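Local coordinates for protein O-succinylhomoserine sulfhydrylase (Mycobacterium tuberculosis, PDB 3NDN) that probably catalyses the pyridoxal-phosphate-dependent formation of L-homocysteine from O-succinyl-L-homoserine and hydrogen sulfide in methionine biosynthesis, at residues D121-A126 and V135-I140; S157-A162 and Q168-E173; N285-R290 and I395-E400. All blocks are in the same frame, centred on the assembly; numbering follows the deposited sequence. Where two conformers were deposited one is given.

Contact 1 (D121-A126 and V135-I140)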
ATOM      1  N   ASP A 121      36.730  20.890   9.296  1.00 39.85           N
ATOM      2  CA  ASP A 121      35.756  21.973   9.144  1.00 39.77           C
ATOM      3  C   ASP A 121      35.107  22.334  10.480  1.00 39.81           C
ATOM      4  O   ASP A 121      35.221  21.582  11.444  1.00 40.42           O
ATOM      5  CB  ASP A 121      34.696  21.601   8.102  1.00 39.36           C
ATOM      6  CG  ASP A 121      35.262  21.543   6.688  1.00 40.30           C
ATOM      7  OD1 ASP A 121      36.121  22.387   6.334  1.00 41.97           O
ATOM      8  OD2 ASP A 121      34.842  20.653   5.923  1.00 40.38           O
ATOM      9  N   ARG A 122      34.428  23.481  10.528  1.00 39.59           N
ATOM     10  CA  ARG A 122      33.954  24.086  11.789  1.00 39.43           C
ATOM     11  C   ARG A 122      32.436  24.357  11.782  1.00 38.34           C
ATOM     12  O   ARG A 122      31.924  24.958  10.835  1.00 37.77           O
ATOM     13  CB  ARG A 122      34.717  25.397  12.032  1.00 40.40           C
ATOM     14  CG  ARG A 122      34.411  26.130  13.350  1.00 42.50           C
ATOM     15  CD  ARG A 122      35.426  27.275  13.602  1.00 46.27           C
ATOM     16  NE  ARG A 122      35.429  27.710  15.004  1.00 48.59           N
ATOM     17  CZ  ARG A 122      34.665  28.681  15.494  1.00 48.22           C
ATOM     18  NH1 ARG A 122      33.843  29.352  14.694  1.00 47.99           N
ATOM     19  NH2 ARG A 122      34.734  28.993  16.784  1.00 49.85           N
ATOM     20  N   LEU A 123      31.753  23.932  12.852  1.00 37.84           N
ATOM     21  CA  LEU A 123      30.299  24.132  13.038  1.00 37.15           C
ATOM     22  C   LEU A 123      30.008  24.958  14.294  1.00 37.54           C
ATOM     23  O   LEU A 123      30.603  24.711  15.340  1.00 37.88           O
ATOM     24  CB  LEU A 123      29.578  22.758  13.136  1.00 36.59           C
ATOM     25  CG  LEU A 123      28.147  22.638  13.702  1.00 35.59           C
ATOM     26  CD1 LEU A 123      27.131  23.360  12.823  1.00 35.09           C
ATOM     27  CD2 LEU A 123      27.709  21.178  13.907  1.00 34.29           C
ATOM     28  N   VAL A 124      29.109  25.941  14.183  1.00 37.18           N
ATOM     29  CA  VAL A 124      28.572  26.641  15.361  1.00 37.35           C
ATOM     30  C   VAL A 124      27.070  26.336  15.518  1.00 37.02           C
ATOM     31  O   VAL A 124      26.273  26.633  14.628  1.00 36.29           O
ATOM     32  CB  VAL A 124      28.828  28.172  15.295  1.00 38.11           C
ATOM     33  CG1 VAL A 124      28.207  28.885  16.491  1.00 36.62           C
ATOM     34  CG2 VAL A 124      30.335  28.460  15.234  1.00 39.26           C
ATOM     35  N   ALA A 125      26.687  25.760  16.655  1.00 37.25           N
ATOM     36  CA  ALA A 125      25.300  25.307  16.840  1.00 37.54           C
ATOM     37  C   ALA A 125      24.702  25.842  18.125  1.00 38.02           C
ATOM     38  O   ALA A 125      25.428  26.042  19.089  1.00 38.60           O
ATOM     39  CB  ALA A 125      25.250  23.779  16.846  1.00 36.49           C
ATOM     40  N   ALA A 126      23.386  26.074  18.140  1.00 38.12           N
ATOM     41  CA  ALA A 126      22.656  26.359  19.391  1.00 38.34           C
ATOM     42  C   ALA A 126      22.611  25.093  20.251  1.00 39.11           C
ATOM     43  O   ALA A 126      22.642  23.979  19.720  1.00 38.69           O
ATOM     44  CB  ALA A 126      21.243  26.850  19.099  1.00 38.42           C
ATOM     45  N   VAL A 135      23.015  14.913  19.611  1.00 35.90           N
ATOM     46  CA  VAL A 135      23.951  13.774  19.503  1.00 36.15           C
ATOM     47  C   VAL A 135      24.760  13.843  18.197  1.00 35.78           C
ATOM     48  O   VAL A 135      25.962  13.583  18.201  1.00 36.20           O
ATOM     49  CB  VAL A 135      23.234  12.393  19.608  1.00 36.36           C
ATOM     50  CG1 VAL A 135      24.204  11.244  19.308  1.00 36.90           C
ATOM     51  CG2 VAL A 135      22.586  12.211  20.973  1.00 35.81           C
ATOM     52  N   VAL A 136      24.095  14.217  17.100  1.00 34.60           N
ATOM     53  CA  VAL A 136      24.751  14.403  15.795  1.00 34.43           C
ATOM     54  C   VAL A 136      25.835  15.506  15.881  1.00 35.10           C
ATOM     55  O   VAL A 136      26.951  15.318  15.394  1.00 34.68           O
ATOM     56  CB  VAL A 136      23.719  14.751  14.658  1.00 34.04           C
ATOM     57  CG1 VAL A 136      24.411  15.331  13.426  1.00 34.32           C
ATOM     58  CG2 VAL A 136      22.891  13.526  14.258  1.00 33.50           C
ATOM     59  N   CYS A 137      25.509  16.629  16.523  1.00 35.78           N
ATOM     60  CA  CYS A 137      26.418  17.786  16.571  1.00 36.91           C
ATOM     61  C   CYS A 137      27.565  17.630  17.592  1.00 38.44           C
ATOM     62  O   CYS A 137      28.684  18.112  17.362  1.00 38.77           O
ATOM     63  CB  CYS A 137      25.641  19.079  16.835  1.00 36.55           C
ATOM     64  SG  CYS A 137      24.504  19.640  15.486  1.00 36.37           S
ATOM     65  N   SER A 138      27.288  16.960  18.712  1.00 39.38           N
ATOM     66  CA  SER A 138      28.258  16.859  19.807  1.00 40.62           C
ATOM     67  C   SER A 138      29.132  15.604  19.767  1.00 41.06           C
ATOM     68  O   SER A 138      30.279  15.643  20.238  1.00 41.24           O
ATOM     69  CB  SER A 138      27.559  16.974  21.174  1.00 40.70           C
ATOM     70  OG  SER A 138      26.802  15.800  21.452  1.00 42.57           O
ATOM     71  N   GLU A 139      28.607  14.500  19.216  1.00 40.48           N
ATOM     72  CA  GLU A 139      29.317  13.211  19.267  1.00 40.94           C
ATOM     73  C   GLU A 139      29.653  12.574  17.915  1.00 40.17           C
ATOM     74  O   GLU A 139      30.800  12.165  17.691  1.00 40.28           O
ATOM     75  CB  GLU A 139      28.553  12.196  20.125  1.00 41.41           C
ATOM     76  CG  GLU A 139      28.350  12.611  21.595  1.00 44.85           C
ATOM     77  CD  GLU A 139      27.468  11.631  22.363  1.00 49.53           C
ATOM     78  OE1 GLU A 139      27.437  10.437  22.008  1.00 50.83           O
ATOM     79  OE2 GLU A 139      26.804  12.050  23.336  1.00 53.71           O
ATOM     80  N   ILE A 140      28.659  12.456  17.029  1.00 38.21           N
ATOM     81  CA  ILE A 140      28.856  11.723  15.769  1.00 37.30           C
ATOM     82  C   ILE A 140      29.781  12.454  14.787  1.00 36.97           C
ATOM     83  O   ILE A 140      30.709  11.850  14.248  1.00 37.78           O
ATOM     84  CB  ILE A 140      27.503  11.311  15.108  1.00 36.57           C
ATOM     85  CG1 ILE A 140      26.751  10.328  16.020  1.00 37.25           C
ATOM     86  CG2 ILE A 140      27.738  10.699  13.706  1.00 35.91           C
ATOM     87  CD1 ILE A 140      25.315   9.962  15.556  1.00 37.71           C
TER
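Leu123 and Ala125 of strand 122-126 meet Cys137 of helix 131-143, the first half of a beta-alpha-beta unit that strand 147-151 completes within the large seven-stranded sheet. This sheet belongs to the fold type I architecture of pyridoxal-phosphate enzymes. Alternate residues of a strand face the same side, so Leu123 and Ala125 both point at the helix. Leu123 holds CG anti to the backbone N (chi1 163°), which directs the branch toward the helix, where its CD2 methyl lies 3.9 Å from Cys137 SG. Cys137 in turn sets SG beside its backbone N, anti to the carbonyl carbon (chi1 -67°), and the sulfur lies 4.4 Å from Ala125 CB. The short alanine suits a place where the helix comes close, with Ala125 CA and Cys137 CA 7.6 Å apart, while the compact, polarisable sulfur serves here as an apolar group. Phe171 and Leu113 also pack on Cys137. On another side the helix meets a second subunit, where Glu139 OE1 forms a salt bridge with Lys253 NZ of that chain. The helix widens into a pi-type turn at 136-140, and Val135 O accepts from both Glu139 N, 3.0 Å away, and Ile140 N.

Contact 2 (S157-A162 and Q168-E173)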
ATOM      1  N   SER A 157      25.301  38.084  21.605  1.00 46.53           N
ATOM      2  CA  SER A 157      26.711  38.365  21.891  0.50 47.43           C
ATOM      3  C   SER A 157      27.553  37.079  21.878  1.00 47.39           C
ATOM      4  O   SER A 157      28.746  37.120  21.588  1.00 47.79           O
ATOM      5  CB  SER A 157      26.898  39.178  23.185  0.50 47.99           C
ATOM      6  OG  SER A 157      26.629  38.420  24.348  0.50 47.79           O
ATOM      7  N   GLN A 158      26.920  35.942  22.167  1.00 46.71           N
ATOM      8  CA  GLN A 158      27.602  34.643  22.116  1.00 46.33           C
ATOM      9  C   GLN A 158      27.766  34.185  20.662  1.00 45.79           C
ATOM     10  O   GLN A 158      28.802  33.621  20.303  1.00 45.72           O
ATOM     11  CB  GLN A 158      26.853  33.571  22.914  1.00 46.07           C
ATOM     12  CG  GLN A 158      26.834  33.770  24.416  1.00 47.39           C
ATOM     13  CD  GLN A 158      26.171  32.616  25.156  1.00 47.97           C
ATOM     14  OE1 GLN A 158      26.413  31.446  24.859  1.00 48.33           O
ATOM     15  NE2 GLN A 158      25.331  32.947  26.129  1.00 49.02           N
ATOM     16  N   TRP A 159      26.733  34.424  19.843  1.00 44.63           N
ATOM     17  CA  TRP A 159      26.800  34.192  18.399  1.00 44.17           C
ATOM     18  C   TRP A 159      27.935  35.029  17.787  1.00 45.27           C
ATOM     19  O   TRP A 159      28.704  34.538  16.955  1.00 45.04           O
ATOM     20  CB  TRP A 159      25.467  34.547  17.715  1.00 43.03           C
ATOM     21  CG  TRP A 159      24.327  33.510  17.839  1.00 41.29           C
ATOM     22  CD1 TRP A 159      23.177  33.641  18.578  1.00 40.55           C
ATOM     23  CD2 TRP A 159      24.230  32.228  17.179  1.00 40.37           C
ATOM     24  NE1 TRP A 159      22.378  32.523  18.424  1.00 40.00           N
ATOM     25  CE2 TRP A 159      23.000  31.640  17.580  1.00 39.84           C
ATOM     26  CE3 TRP A 159      25.062  31.519  16.298  1.00 39.05           C
ATOM     27  CZ2 TRP A 159      22.585  30.366  17.131  1.00 38.82           C
ATOM     28  CZ3 TRP A 159      24.655  30.247  15.854  1.00 39.94           C
ATOM     29  CH2 TRP A 159      23.420  29.690  16.266  1.00 38.54           C
ATOM     30  N   GLU A 160      28.031  36.294  18.198  1.00 46.03           N
ATOM     31  CA  GLU A 160      29.057  37.184  17.656  1.00 47.69           C
ATOM     32  C   GLU A 160      30.469  36.673  17.976  1.00 48.06           C
ATOM     33  O   GLU A 160      31.319  36.600  17.083  1.00 48.34           O
ATOM     34  CB  GLU A 160      28.847  38.632  18.123  1.00 48.69           C
ATOM     35  CG  GLU A 160      29.804  39.630  17.474  1.00 53.08           C
ATOM     36  CD  GLU A 160      29.232  41.040  17.386  1.00 58.76           C
ATOM     37  OE1 GLU A 160      28.252  41.353  18.102  1.00 60.73           O
ATOM     38  OE2 GLU A 160      29.772  41.842  16.591  1.00 61.26           O
ATOM     39  N   ARG A 161      30.696  36.280  19.229  1.00 48.31           N
ATOM     40  CA  ARG A 161      32.006  35.752  19.658  1.00 49.37           C
ATOM     41  C   ARG A 161      32.405  34.442  18.966  1.00 48.67           C
ATOM     42  O   ARG A 161      33.551  34.287  18.551  1.00 49.19           O
ATOM     43  CB  ARG A 161      32.089  35.620  21.188  1.00 50.08           C
ATOM     44  CG  ARG A 161      32.079  36.977  21.914  1.00 53.63           C
ATOM     45  CD  ARG A 161      32.437  36.864  23.401  1.00 59.11           C
ATOM     46  NE  ARG A 161      31.423  36.149  24.192  1.00 61.24           N
ATOM     47  CZ  ARG A 161      30.346  36.711  24.747  1.00 61.88           C
ATOM     48  NH1 ARG A 161      30.104  38.009  24.604  1.00 63.14           N
ATOM     49  NH2 ARG A 161      29.499  35.967  25.445  1.00 62.64           N
ATOM     50  N   ALA A 162      31.466  33.506  18.843  1.00 47.41           N
ATOM     51  CA  ALA A 162      31.734  32.230  18.160  1.00 46.73           C
ATOM     52  C   ALA A 162      31.990  32.398  16.666  1.00 46.48           C
ATOM     53  O   ALA A 162      32.747  31.621  16.080  1.00 46.51           O
ATOM     54  CB  ALA A 162      30.594  31.240  18.391  1.00 45.52           C
ATOM     55  N   GLN A 168      32.260  27.111   8.606  1.00 41.48           N
ATOM     56  CA  GLN A 168      31.619  26.424   7.466  1.00 40.40           C
ATOM     57  C   GLN A 168      30.083  26.307   7.573  1.00 39.31           C
ATOM     58  O   GLN A 168      29.378  26.485   6.575  1.00 39.10           O
ATOM     59  CB  GLN A 168      32.241  25.034   7.234  1.00 40.58           C
ATOM     60  CG  GLN A 168      33.537  25.037   6.418  1.00 41.01           C
ATOM     61  CD  GLN A 168      34.725  25.579   7.209  1.00 42.00           C
ATOM     62  OE1 GLN A 168      34.958  25.178   8.355  1.00 41.80           O
ATOM     63  NE2 GLN A 168      35.469  26.504   6.605  1.00 42.99           N
ATOM     64  N   ALA A 169      29.575  26.019   8.774  1.00 38.29           N
ATOM     65  CA  ALA A 169      28.128  25.828   8.979  1.00 37.69           C
ATOM     66  C   ALA A 169      27.614  26.387  10.305  1.00 37.16           C
ATOM     67  O   ALA A 169      28.350  26.447  11.285  1.00 37.22           O
ATOM     68  CB  ALA A 169      27.744  24.344   8.833  1.00 36.54           C
ATOM     69  N   VAL A 170      26.341  26.803  10.293  1.00 36.55           N
ATOM     70  CA  VAL A 170      25.575  27.210  11.476  1.00 35.96           C
ATOM     71  C   VAL A 170      24.263  26.379  11.509  1.00 35.74           C
ATOM     72  O   VAL A 170      23.600  26.234  10.472  1.00 35.47           O
ATOM     73  CB  VAL A 170      25.267  28.729  11.421  1.00 36.59           C
ATOM     74  CG1 VAL A 170      24.095  29.122  12.341  1.00 36.67           C
ATOM     75  CG2 VAL A 170      26.540  29.560  11.769  1.00 36.32           C
ATOM     76  N   PHE A 171      23.900  25.831  12.672  1.00 35.39           N
ATOM     77  CA  PHE A 171      22.654  25.027  12.813  1.00 35.01           C
ATOM     78  C   PHE A 171      21.849  25.449  14.061  1.00 35.11           C
ATOM     79  O   PHE A 171      22.420  25.559  15.140  1.00 35.06           O
ATOM     80  CB  PHE A 171      22.995  23.526  12.897  1.00 34.48           C
ATOM     81  CG  PHE A 171      21.781  22.617  13.050  1.00 34.65           C
ATOM     82  CD1 PHE A 171      20.916  22.401  11.987  1.00 34.64           C
ATOM     83  CD2 PHE A 171      21.499  22.001  14.269  1.00 35.87           C
ATOM     84  CE1 PHE A 171      19.780  21.574  12.127  1.00 35.04           C
ATOM     85  CE2 PHE A 171      20.372  21.162  14.416  1.00 37.09           C
ATOM     86  CZ  PHE A 171      19.514  20.954  13.339  1.00 34.44           C
ATOM     87  N   PHE A 172      20.533  25.670  13.915  1.00 34.26           N
ATOM     88  CA  PHE A 172      19.632  25.886  15.071  1.00 34.38           C
ATOM     89  C   PHE A 172      18.165  25.522  14.745  1.00 33.95           C
ATOM     90  O   PHE A 172      17.816  25.390  13.569  1.00 33.19           O
ATOM     91  CB  PHE A 172      19.718  27.332  15.620  1.00 34.50           C
ATOM     92  CG  PHE A 172      19.343  28.421  14.613  1.00 34.68           C
ATOM     93  CD1 PHE A 172      18.018  28.826  14.452  1.00 33.24           C
ATOM     94  CD2 PHE A 172      20.332  29.066  13.863  1.00 34.91           C
ATOM     95  CE1 PHE A 172      17.667  29.834  13.529  1.00 34.99           C
ATOM     96  CE2 PHE A 172      20.002  30.076  12.934  1.00 34.58           C
ATOM     97  CZ  PHE A 172      18.662  30.468  12.763  1.00 33.07           C
ATOM     98  N   GLU A 173      17.349  25.351  15.792  1.00 34.17           N
ATOM     99  CA  GLU A 173      15.877  25.235  15.701  1.00 34.78           C
ATOM    100  C   GLU A 173      15.245  26.460  16.367  1.00 34.85           C
ATOM    101  O   GLU A 173      15.784  26.963  17.361  1.00 35.22           O
ATOM    102  CB  GLU A 173      15.362  24.004  16.463  1.00 34.78           C
ATOM    103  CG  GLU A 173      15.908  22.643  16.020  1.00 37.96           C
ATOM    104  CD  GLU A 173      15.744  21.559  17.098  1.00 43.08           C
ATOM    105  OE1 GLU A 173      14.801  21.658  17.931  1.00 45.15           O
ATOM    106  OE2 GLU A 173      16.562  20.609  17.114  1.00 43.02           O
TER
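This is an apolar, aromatic-rich helix-to-sheet contact, buried where Trp159 of helix 156-162 packs on Val170 and Phe172 of strand 169-173. The helix lies in a beta-alpha-beta crossover: the chain leaves strand 147-151, runs through the helix and returns in the parallel strand 169-173, passing over strand 122-126, which lies between the two in the large sheet. The helix segment runs nearly antiparallel to the strand, at 157°, and their axes come no closer than 12.3 Å. The long indole suits this separation, reaching across it to the strand.

With CG beside its backbone N and anti to the carbonyl carbon (chi1 -78°), Trp159 reaches the strand with the six-membered end of its indole. CZ3 meets the CG1 methyl of Val170 at 3.7 Å, and the neighbouring CH2 lies 4.0 Å from Phe172 CD2. The long axes of the Trp159 and Phe172 side chains cross at about a right angle. Their rings are oblique to one another, with planes at 72° and centroids 5.9 Å apart. Phe172 sets CG between its backbone N and carbonyl carbon, and its CD2 is the ring atom that meets the indole. A branched valine two residues earlier turns its methyl toward the same indole, while the side chain of the intervening Phe171 leaves on the other face of the sheet. Val188 of helix 185-194 packs on both Trp159 and Phe172, extending the apolar layer. The polar end of the indole is satisfied away from the strand, where NE1 hydrogen-bonds to Gly153 O. Phe171 contributes its carbonyl, whose O lies near the plane of the indole at its edge, 4.4 Å from Trp159 CH2.

Contact 3 (N285-R290 and I395-E400)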
ATOM      1  N   ASN A 285      -3.461  25.555  14.753  1.00 31.34           N
ATOM      2  CA  ASN A 285      -2.897  26.810  15.287  1.00 31.34           C
ATOM      3  C   ASN A 285      -3.931  27.629  16.057  1.00 31.33           C
ATOM      4  O   ASN A 285      -3.646  28.095  17.157  1.00 31.25           O
ATOM      5  CB  ASN A 285      -2.270  27.643  14.163  1.00 31.54           C
ATOM      6  CG  ASN A 285      -1.659  28.958  14.661  1.00 31.48           C
ATOM      7  OD1 ASN A 285      -0.568  28.980  15.226  1.00 33.43           O
ATOM      8  ND2 ASN A 285      -2.350  30.066  14.395  1.00 31.34           N
ATOM      9  N   ALA A 286      -5.141  27.791  15.493  1.00 31.53           N
ATOM     10  CA  ALA A 286      -6.205  28.526  16.162  1.00 31.39           C
ATOM     11  C   ALA A 286      -6.655  27.835  17.447  1.00 31.54           C
ATOM     12  O   ALA A 286      -6.928  28.498  18.476  1.00 30.41           O
ATOM     13  CB  ALA A 286      -7.400  28.756  15.207  1.00 31.77           C
ATOM     14  N   SER A 287      -6.725  26.504  17.387  1.00 31.05           N
ATOM     15  CA  SER A 287      -7.105  25.679  18.536  1.00 31.68           C
ATOM     16  C   SER A 287      -6.057  25.775  19.661  1.00 31.61           C
ATOM     17  O   SER A 287      -6.406  25.954  20.842  1.00 30.80           O
ATOM     18  CB  SER A 287      -7.319  24.226  18.082  1.00 31.89           C
ATOM     19  OG  SER A 287      -7.718  23.389  19.159  1.00 33.50           O
ATOM     20  N   ALA A 288      -4.780  25.710  19.289  1.00 31.05           N
ATOM     21  CA  ALA A 288      -3.688  25.827  20.279  1.00 31.71           C
ATOM     22  C   ALA A 288      -3.677  27.218  20.977  1.00 32.22           C
ATOM     23  O   ALA A 288      -3.429  27.322  22.200  1.00 32.33           O
ATOM     24  CB  ALA A 288      -2.359  25.535  19.620  1.00 31.55           C
ATOM     25  N   GLN A 289      -3.980  28.276  20.213  1.00 32.00           N
ATOM     26  CA  GLN A 289      -4.094  29.645  20.768  1.00 32.99           C
ATOM     27  C   GLN A 289      -5.167  29.692  21.861  1.00 32.93           C
ATOM     28  O   GLN A 289      -4.946  30.279  22.922  1.00 32.27           O
ATOM     29  CB  GLN A 289      -4.428  30.643  19.642  1.00 33.08           C
ATOM     30  CG  GLN A 289      -4.590  32.106  20.073  1.00 35.28           C
ATOM     31  CD  GLN A 289      -3.269  32.849  20.189  1.00 36.55           C
ATOM     32  OE1 GLN A 289      -2.405  32.761  19.314  1.00 35.89           O
ATOM     33  NE2 GLN A 289      -3.124  33.621  21.259  1.00 36.94           N
ATOM     34  N   ARG A 290      -6.330  29.083  21.602  1.00 32.90           N
ATOM     35  CA  ARG A 290      -7.419  29.030  22.592  1.00 34.26           C
ATOM     36  C   ARG A 290      -7.046  28.223  23.844  1.00 33.73           C
ATOM     37  O   ARG A 290      -7.409  28.597  24.959  1.00 34.07           O
ATOM     38  CB  ARG A 290      -8.726  28.463  21.988  1.00 34.55           C
ATOM     39  CG  ARG A 290      -9.518  29.411  21.078  1.00 37.93           C
ATOM     40  CD  ARG A 290     -10.883  28.804  20.663  1.00 43.64           C
ATOM     41  NE  ARG A 290     -11.681  28.429  21.832  1.00 47.88           N
ATOM     42  CZ  ARG A 290     -12.768  27.655  21.821  1.00 50.32           C
ATOM     43  NH1 ARG A 290     -13.243  27.144  20.691  1.00 50.98           N
ATOM     44  NH2 ARG A 290     -13.390  27.388  22.965  1.00 51.79           N
ATOM     45  N   ILE A 395       1.594  19.674  25.631  1.00 30.79           N
ATOM     46  CA  ILE A 395       0.425  19.176  24.871  1.00 31.07           C
ATOM     47  C   ILE A 395       0.536  19.489  23.360  1.00 30.37           C
ATOM     48  O   ILE A 395       0.766  20.644  22.960  1.00 30.56           O
ATOM     49  CB  ILE A 395      -0.930  19.713  25.423  1.00 31.56           C
ATOM     50  CG1 ILE A 395      -1.163  19.226  26.862  1.00 32.26           C
ATOM     51  CG2 ILE A 395      -2.116  19.269  24.524  1.00 31.42           C
ATOM     52  CD1 ILE A 395      -2.383  19.859  27.547  1.00 34.68           C
ATOM     53  N   SER A 396       0.386  18.451  22.544  1.00 30.26           N
ATOM     54  CA  SER A 396       0.383  18.568  21.074  1.00 29.21           C
ATOM     55  C   SER A 396      -1.060  18.611  20.573  1.00 29.22           C
ATOM     56  O   SER A 396      -1.813  17.654  20.759  1.00 29.29           O
ATOM     57  CB  SER A 396       1.171  17.407  20.467  1.00 29.25           C
ATOM     58  OG  SER A 396       1.218  17.447  19.045  1.00 29.50           O
ATOM     59  N   VAL A 397      -1.446  19.722  19.944  1.00 29.63           N
ATOM     60  CA  VAL A 397      -2.855  19.977  19.540  1.00 30.30           C
ATOM     61  C   VAL A 397      -3.212  19.507  18.121  1.00 30.90           C
ATOM     62  O   VAL A 397      -2.577  19.919  17.137  1.00 30.45           O
ATOM     63  CB  VAL A 397      -3.228  21.472  19.736  1.00 30.73           C
ATOM     64  CG1 VAL A 397      -4.687  21.777  19.300  1.00 30.75           C
ATOM     65  CG2 VAL A 397      -3.036  21.870  21.214  1.00 30.57           C
ATOM     66  N   GLY A 398      -4.241  18.654  18.040  1.00 31.00           N
ATOM     67  CA  GLY A 398      -4.716  18.071  16.790  1.00 30.96           C
ATOM     68  C   GLY A 398      -6.000  18.720  16.269  1.00 31.29           C
ATOM     69  O   GLY A 398      -6.143  19.945  16.291  1.00 30.67           O
ATOM     70  N   LEU A 399      -6.928  17.884  15.810  1.00 31.43           N
ATOM     71  CA  LEU A 399      -8.117  18.328  15.078  1.00 32.16           C
ATOM     72  C   LEU A 399      -9.454  18.058  15.771  1.00 32.93           C
ATOM     73  O   LEU A 399     -10.516  18.400  15.233  1.00 33.68           O
ATOM     74  CB  LEU A 399      -8.106  17.722  13.648  1.00 32.02           C
ATOM     75  CG  LEU A 399      -7.016  18.190  12.678  1.00 32.02           C
ATOM     76  CD1 LEU A 399      -7.061  17.436  11.325  1.00 31.06           C
ATOM     77  CD2 LEU A 399      -7.076  19.701  12.438  1.00 31.77           C
ATOM     78  N   GLU A 400      -9.429  17.473  16.968  1.00 33.57           N
ATOM     79  CA  GLU A 400     -10.672  17.294  17.740  1.00 34.21           C
ATOM     80  C   GLU A 400     -11.316  18.669  18.077  1.00 34.63           C
ATOM     81  O   GLU A 400     -10.642  19.713  18.023  1.00 33.66           O
ATOM     82  CB  GLU A 400     -10.441  16.468  19.019  1.00 33.79           C
ATOM     83  CG  GLU A 400      -9.679  15.153  18.825  1.00 32.13           C
ATOM     84  CD  GLU A 400      -8.166  15.285  19.038  1.00 29.66           C
ATOM     85  OE1 GLU A 400      -7.591  16.347  18.748  1.00 30.60           O
ATOM     86  OE2 GLU A 400      -7.536  14.306  19.471  1.00 27.76           O
TER
HETATM   87  O   HOH W   1      -8.449  21.130  17.488  1.00 26.22           O
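Val397 stands against Ser287 and Ala288 of helix 277-296, its two methyls dividing the helix surface between them. The contact lies in the smaller C-terminal alpha/beta domain of this fold type I enzyme, where the long helix packs on the chain just as it leaves strand 392-396. Val397 points at the helix with CG1 anti to its backbone N (chi1 179°). That puts CG1 alongside the serine, 3.4 Å from Ser287 OG and 3.8 Å from Ser287 CB, while CG2 turns to the neighbouring alanine, 4.1 Å from Ala288 CB. A branched residue thus packs against two consecutive small ones, and their small size lets the backbones approach closely: Ala288 CA and Val397 CA are 6.0 Å apart. Farther along the helix, Ile291 also packs on Val397.

Ser287 has a double role. Its CB and OG lie beside a methyl, yet the hydroxyl, anti to its own backbone N, also reaches past Val397 to polar partners. It is hydrogen-bonded to Thr402 OG1 near the start of helix 402-413, and it donates to a water lodged between the helix and the loop 397-400. This water spends both of its own protons on loop carbonyls, joining two segments that have no direct hydrogen bond to each other. Gly398 O takes a further hydrogen bond from Ser284 OG, one helical turn before Ser287. At the far end of the loop, Glu400 OE1 hydrogen-bonds to Ser365 OG, while OE2 forms a salt bridge with Arg33 NE of a third subunit, which places this end of the loop at a subunit interface. The water lies 2.9 Å from both Ser287 OG and Gly398 O, and 2.7 Å from Glu400 O.

Overall arrangement
All three contacts are buried and set a helix against a strand or the end of one, but only contacts 1 and 2 share a sheet. Their strands, 122-126 and 169-173, are parallel neighbours, and their helices cover opposite faces of it; Arg122 N to Gln168 OE1, 2.8 Å, is among the probable hydrogen bonds linking them. Neither has a hydrogen bond across its segments: thiol against methyls in contact 1, mainly an indole against a phenyl ring and a valine methyl in contact 2. Contact 3 belongs to the smaller domain, its centre about 33 Å and 32 Å from those of contacts 1 and 2, and adds a bridging water. Contacts 1 and 3 also border other subunits, whereas no other chain touches contact 2.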